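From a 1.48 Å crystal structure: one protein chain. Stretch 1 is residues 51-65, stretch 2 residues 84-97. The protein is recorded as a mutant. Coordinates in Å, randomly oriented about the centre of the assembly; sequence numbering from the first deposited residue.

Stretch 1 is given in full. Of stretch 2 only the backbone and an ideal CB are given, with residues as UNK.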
# COMPACT_ATOMS: atom_id res chain seq x y z
N ALA A 51 8.48 4.68 5.79
CA ALA A 51 8.10 3.60 6.70
C ALA A 51 9.07 2.41 6.65
O ALA A 51 8.89 1.44 7.39
CB ALA A 51 6.69 3.12 6.39
N HIS A 52 10.09 2.48 5.79
CA HIS A 52 11.10 1.43 5.83
C HIS A 52 12.50 2.01 5.64
O HIS A 52 12.80 3.09 6.13
CB HIS A 52 10.77 0.31 4.82
CG HIS A 52 10.99 0.67 3.39
ND1 HIS A 52 11.81 -0.06 2.55
CD2 HIS A 52 10.50 1.69 2.64
CE1 HIS A 52 11.81 0.49 1.35
NE2 HIS A 52 11.03 1.56 1.38
N LEU A 53 13.38 1.27 4.97
CA LEU A 53 14.81 1.58 5.01
C LEU A 53 15.16 3.07 4.77
O LEU A 53 15.85 3.66 5.60
CB LEU A 53 15.55 0.67 4.02
CG LEU A 53 17.00 0.27 4.31
CD1 LEU A 53 17.28 0.06 5.79
CD2 LEU A 53 17.32 -0.99 3.53
N PRO A 54 14.66 3.69 3.68
CA PRO A 54 15.03 5.10 3.48
C PRO A 54 14.65 6.00 4.65
O PRO A 54 15.44 6.86 5.04
CB PRO A 54 14.25 5.50 2.23
CG PRO A 54 14.05 4.23 1.50
CD PRO A 54 13.85 3.19 2.56
N GLY A 55 13.47 5.78 5.22
CA GLY A 55 12.99 6.56 6.34
C GLY A 55 13.84 6.43 7.59
O GLY A 55 14.09 7.41 8.29
N TYR A 56 14.29 5.21 7.87
CA TYR A 56 15.11 5.00 9.06
C TYR A 56 16.55 5.43 8.81
O TYR A 56 17.22 5.86 9.74
CB TYR A 56 15.02 3.53 9.52
CG TYR A 56 13.66 3.27 10.13
CD1 TYR A 56 13.41 3.54 11.47
CD2 TYR A 56 12.60 2.82 9.34
CE1 TYR A 56 12.15 3.35 12.01
CE2 TYR A 56 11.33 2.63 9.89
CZ TYR A 56 11.12 2.88 11.22
OH TYR A 56 9.88 2.71 11.78
N ILE A 57 16.99 5.37 7.56
CA ILE A 57 18.32 5.88 7.21
C ILE A 57 18.40 7.38 7.50
O ILE A 57 19.32 7.84 8.18
CB ILE A 57 18.65 5.61 5.73
CG1 ILE A 57 19.01 4.14 5.55
CG2 ILE A 57 19.82 6.47 5.28
CD1 ILE A 57 19.14 3.71 4.08
N VAL A 58 17.42 8.14 7.03
CA VAL A 58 17.52 9.58 7.20
C VAL A 58 17.18 10.01 8.62
O VAL A 58 17.63 11.06 9.06
CB VAL A 58 16.64 10.36 6.18
CG1 VAL A 58 17.14 10.12 4.75
CG2 VAL A 58 15.17 9.98 6.32
N LEU A 59 16.41 9.20 9.36
CA LEU A 59 16.10 9.55 10.75
C LEU A 59 17.06 8.93 11.77
O LEU A 59 16.90 9.14 12.96
CB LEU A 59 14.67 9.13 11.12
CG LEU A 59 13.50 10.05 10.76
CD1 LEU A 59 12.27 9.73 11.60
CD2 LEU A 59 13.88 11.51 10.90
N ALA A 60 18.06 8.18 11.30
CA ALA A 60 18.94 7.44 12.20
C ALA A 60 19.63 8.35 13.22
O ALA A 60 19.68 8.03 14.40
CB ALA A 60 19.97 6.66 11.42
N ASP A 61 20.14 9.50 12.77
CA ASP A 61 20.80 10.41 13.69
C ASP A 61 19.87 10.93 14.79
O ASP A 61 20.26 10.99 15.97
CB ASP A 61 21.40 11.60 12.93
CG ASP A 61 22.72 11.26 12.27
OD1 ASP A 61 23.33 10.23 12.64
OD2 ASP A 61 23.17 12.04 11.39
N GLN A 62 18.64 11.27 14.42
CA GLN A 62 17.67 11.79 15.38
C GLN A 62 17.24 10.70 16.35
O GLN A 62 17.02 10.97 17.53
CB GLN A 62 16.46 12.38 14.66
CG GLN A 62 16.72 13.75 14.06
CD GLN A 62 15.63 14.16 13.10
OE1 GLN A 62 14.61 14.73 13.51
NE2 GLN A 62 15.83 13.88 11.82
N LEU A 63 17.12 9.48 15.84
CA LEU A 63 16.74 8.35 16.69
C LEU A 63 17.83 8.06 17.73
O LEU A 63 17.53 7.88 18.92
CB LEU A 63 16.47 7.10 15.84
CG LEU A 63 15.18 7.15 15.01
CD1 LEU A 63 15.20 6.06 13.96
CD2 LEU A 63 13.92 7.05 15.88
N LYS A 64 19.08 8.04 17.30
CA LYS A 64 20.19 7.80 18.22
C LYS A 64 20.33 8.93 19.24
O LYS A 64 20.69 8.70 20.40
CB LYS A 64 21.48 7.57 17.44
CG LYS A 64 21.37 6.31 16.58
CD LYS A 64 22.68 5.84 15.99
CE LYS A 64 22.57 4.36 15.63
NZ LYS A 64 23.81 3.83 14.99
N ALA A 65 20.01 10.16 18.82
CA ALA A 65 20.03 11.30 19.74
C ALA A 65 19.00 11.18 20.85
O ALA A 65 19.16 11.77 21.92
CB ALA A 65 19.80 12.59 18.96
N UNK A 84 22.64 -7.76 0.58
CA UNK A 84 22.63 -7.08 -0.71
C UNK A 84 21.72 -5.86 -0.66
O UNK A 84 22.04 -4.81 -1.23
CB UNK A 84 22.18 -8.03 -1.82
N UNK A 85 20.60 -5.98 0.04
CA UNK A 85 19.64 -4.88 0.10
C UNK A 85 20.20 -3.71 0.90
O UNK A 85 20.07 -2.54 0.50
CB UNK A 85 18.32 -5.35 0.71
N UNK A 86 20.83 -4.01 2.03
CA UNK A 86 21.50 -2.96 2.80
C UNK A 86 22.57 -2.24 1.99
O UNK A 86 22.68 -1.01 2.06
CB UNK A 86 22.13 -3.56 4.06
N UNK A 87 23.35 -2.99 1.23
CA UNK A 87 24.38 -2.39 0.38
C UNK A 87 23.77 -1.49 -0.70
O UNK A 87 24.25 -0.38 -0.93
CB UNK A 87 25.23 -3.49 -0.27
N UNK A 88 22.69 -1.96 -1.35
CA UNK A 88 22.03 -1.18 -2.39
C UNK A 88 21.45 0.13 -1.86
O UNK A 88 21.36 1.12 -2.60
CB UNK A 88 20.92 -2.01 -3.04
N UNK A 89 21.04 0.13 -0.60
CA UNK A 89 20.45 1.31 0.03
C UNK A 89 21.47 2.12 0.83
O UNK A 89 21.10 3.10 1.44
CB UNK A 89 19.30 0.89 0.94
N UNK A 90 22.74 1.69 0.80
CA UNK A 90 23.76 2.30 1.65
C UNK A 90 23.27 2.44 3.09
O UNK A 90 23.31 3.52 3.68
CB UNK A 90 24.16 3.67 1.10
N UNK A 91 22.79 1.34 3.65
CA UNK A 91 22.20 1.33 4.99
C UNK A 91 23.27 1.17 6.05
O UNK A 91 23.20 0.28 6.89
CB UNK A 91 21.17 0.21 5.12
N UNK A 92 24.26 2.05 5.99
CA UNK A 92 25.38 2.12 6.92
C UNK A 92 24.98 1.89 8.38
O UNK A 92 25.53 1.03 9.06
CB UNK A 92 26.06 3.48 6.79
N UNK A 93 23.99 2.66 8.82
CA UNK A 93 23.65 2.78 10.23
C UNK A 93 22.64 1.74 10.69
O UNK A 93 22.15 1.81 11.82
CB UNK A 93 23.10 4.18 10.51
N UNK A 94 22.31 0.79 9.83
CA UNK A 94 21.20 -0.11 10.12
C UNK A 94 21.59 -1.58 10.00
O UNK A 94 22.20 -2.02 9.02
CB UNK A 94 20.03 0.19 9.18
N UNK A 95 21.25 -2.35 11.02
CA UNK A 95 21.60 -3.75 11.08
C UNK A 95 20.59 -4.56 10.28
O UNK A 95 19.40 -4.54 10.58
CB UNK A 95 21.66 -4.23 12.53
N UNK A 96 21.06 -5.27 9.26
CA UNK A 96 20.18 -6.07 8.42
C UNK A 96 20.04 -7.50 8.95
O UNK A 96 21.04 -8.23 9.05
CB UNK A 96 20.70 -6.09 6.98
N UNK A 97 18.82 -7.89 9.30
CA UNK A 97 18.56 -9.19 9.92
C UNK A 97 17.58 -10.02 9.11
O UNK A 97 16.56 -9.52 8.61
CB UNK A 97 18.02 -9.00 11.34

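Position 84 lies in a helix, its CB far from stretch 1, so nothing visible restricts the choice; it is Ala84. At 85 the CA-to-CB bond points sideways, yet the ideal CB is 5.3 Å from Leu53 CD2, and His52 lies farther along. A long or broad apolar side chain could bridge that gap. The residue is Trp85. Leu53 CD2 sits over its six-membered ring, 3.6 Å from the centroid and 6° off the normal, a CH-pi contact, while at the ring edge Trp85 CZ2 lies 3.6 Å from His52 ND1.

Position 86 has helical angles and an ideal CB 5.5 Å from Leu53 CD2; a small residue would serve, and it is Gly86. Positions 87 and 88 are out of reach, so polar or small helix formers fit equally: Glu87 and Ala88.

At 89 CA-to-CB points toward stretch 1, the ideal CB lying 3.8 Å from Leu53 CD2 and 4.2 Å from Ile57 CD1. A flexible chain with an apolar stem suits these neighbours, whether it ends in a methyl or a polar group. Gln89 lays its CG 3.7 Å from Leu53 CD2, and its OE1 reaches 3.6 Å from Pro54 CG.

Position 90 has positive phi (48°), which favours Gly, Asn or Asp. Asn90 occupies it in a Schellman motif, where the N of 91 bonds back to Gly86 O.

At 91 the ideal CB is 3.9 Å from Leu53 CD1 and 4.2 Å from Ile57 CD1, so a small apolar group fills the space without reaching farther. Ala91 places its methyl against both Leu53 and Ile57, and begins a type I turn that closes at 94. Position 92 has no contact with stretch 1 and accepts many polar residues; it is Glu92.

At 93 CA-to-CB points toward stretch 1, and the ideal CB is 4.1 Å from Ala60 CB and 4.5 Å from Lys64 NZ. The nearby amine invites an acid, though a polar acceptor could also serve. Glu93 packs its CB on Ala60 and forms a salt bridge, its OE1 accepting a hydrogen bond from Lys64 NZ at 3.1 Å. A water donates to Glu93 O and accepts a weak bond from Lys64 NZ.

Position 94 faces Leu53 and Ile57, calling for Leu, Ile, Val or Met. Ile94 extends CD1 to 3.7 Å from Leu53 CD1 and 3.6 Å from Ile57 CG1, also touching Tyr56.

Position 95 is out of reach; it is Leu95. At 96 CB points sideways, so only a long chain would reach Leu53: Met96 brings CE 4.0 Å from Leu53 CD2. Remote 97 is Leu97.

Stretch 2, residues 84-97: AWGEAQNAEEILML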
# COMPACT_ATOMS: atom_id res chain seq x y z
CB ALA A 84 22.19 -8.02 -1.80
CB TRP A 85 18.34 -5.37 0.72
CG TRP A 85 17.20 -4.39 0.66
CD1 TRP A 85 16.89 -3.54 -0.38
CD2 TRP A 85 16.23 -4.15 1.67
NE1 TRP A 85 15.78 -2.80 -0.06
CE2 TRP A 85 15.35 -3.15 1.20
CE3 TRP A 85 16.01 -4.70 2.94
CZ2 TRP A 85 14.26 -2.68 1.95
CZ3 TRP A 85 14.93 -4.23 3.69
CH2 TRP A 85 14.08 -3.22 3.19
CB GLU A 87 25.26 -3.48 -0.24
CG GLU A 87 26.21 -4.11 0.77
CD GLU A 87 26.81 -5.42 0.31
OE1 GLU A 87 26.45 -5.90 -0.79
OE2 GLU A 87 27.64 -5.98 1.06
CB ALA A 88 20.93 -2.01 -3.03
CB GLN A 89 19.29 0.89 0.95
CG GLN A 89 18.02 0.44 0.21
CD GLN A 89 16.96 1.53 0.15
OE1 GLN A 89 17.15 2.60 0.72
NE2 GLN A 89 15.85 1.26 -0.52
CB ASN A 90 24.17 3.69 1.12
CG ASN A 90 25.51 4.17 1.66
OD1 ASN A 90 26.43 3.37 1.87
ND2 ASN A 90 25.61 5.46 1.95
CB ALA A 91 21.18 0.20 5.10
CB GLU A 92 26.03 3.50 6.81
CG GLU A 92 26.03 4.08 5.39
CD GLU A 92 26.56 5.50 5.33
OE1 GLU A 92 27.41 5.87 6.17
OE2 GLU A 92 26.12 6.26 4.43
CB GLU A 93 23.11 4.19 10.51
CG GLU A 93 24.14 5.29 10.37
CD GLU A 93 25.17 5.25 11.48
OE1 GLU A 93 24.79 5.51 12.64
OE2 GLU A 93 26.35 4.96 11.19
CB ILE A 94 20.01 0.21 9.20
CG1 ILE A 94 19.50 1.63 9.51
CG2 ILE A 94 18.88 -0.82 9.37
CD1 ILE A 94 18.52 2.16 8.54
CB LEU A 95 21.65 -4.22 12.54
CG LEU A 95 21.99 -5.69 12.75
CD1 LEU A 95 23.34 -6.05 12.14
CD2 LEU A 95 21.96 -5.99 14.24
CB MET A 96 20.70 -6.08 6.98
CG MET A 96 21.11 -4.70 6.45
SD MET A 96 19.74 -3.50 6.40
CE MET A 96 18.69 -4.35 5.24
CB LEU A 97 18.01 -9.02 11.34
CG LEU A 97 18.93 -8.31 12.34
CD1 LEU A 97 18.21 -8.03 13.68
CD2 LEU A 97 20.19 -9.11 12.56
O HOH W 1 22.03 0.98 14.24
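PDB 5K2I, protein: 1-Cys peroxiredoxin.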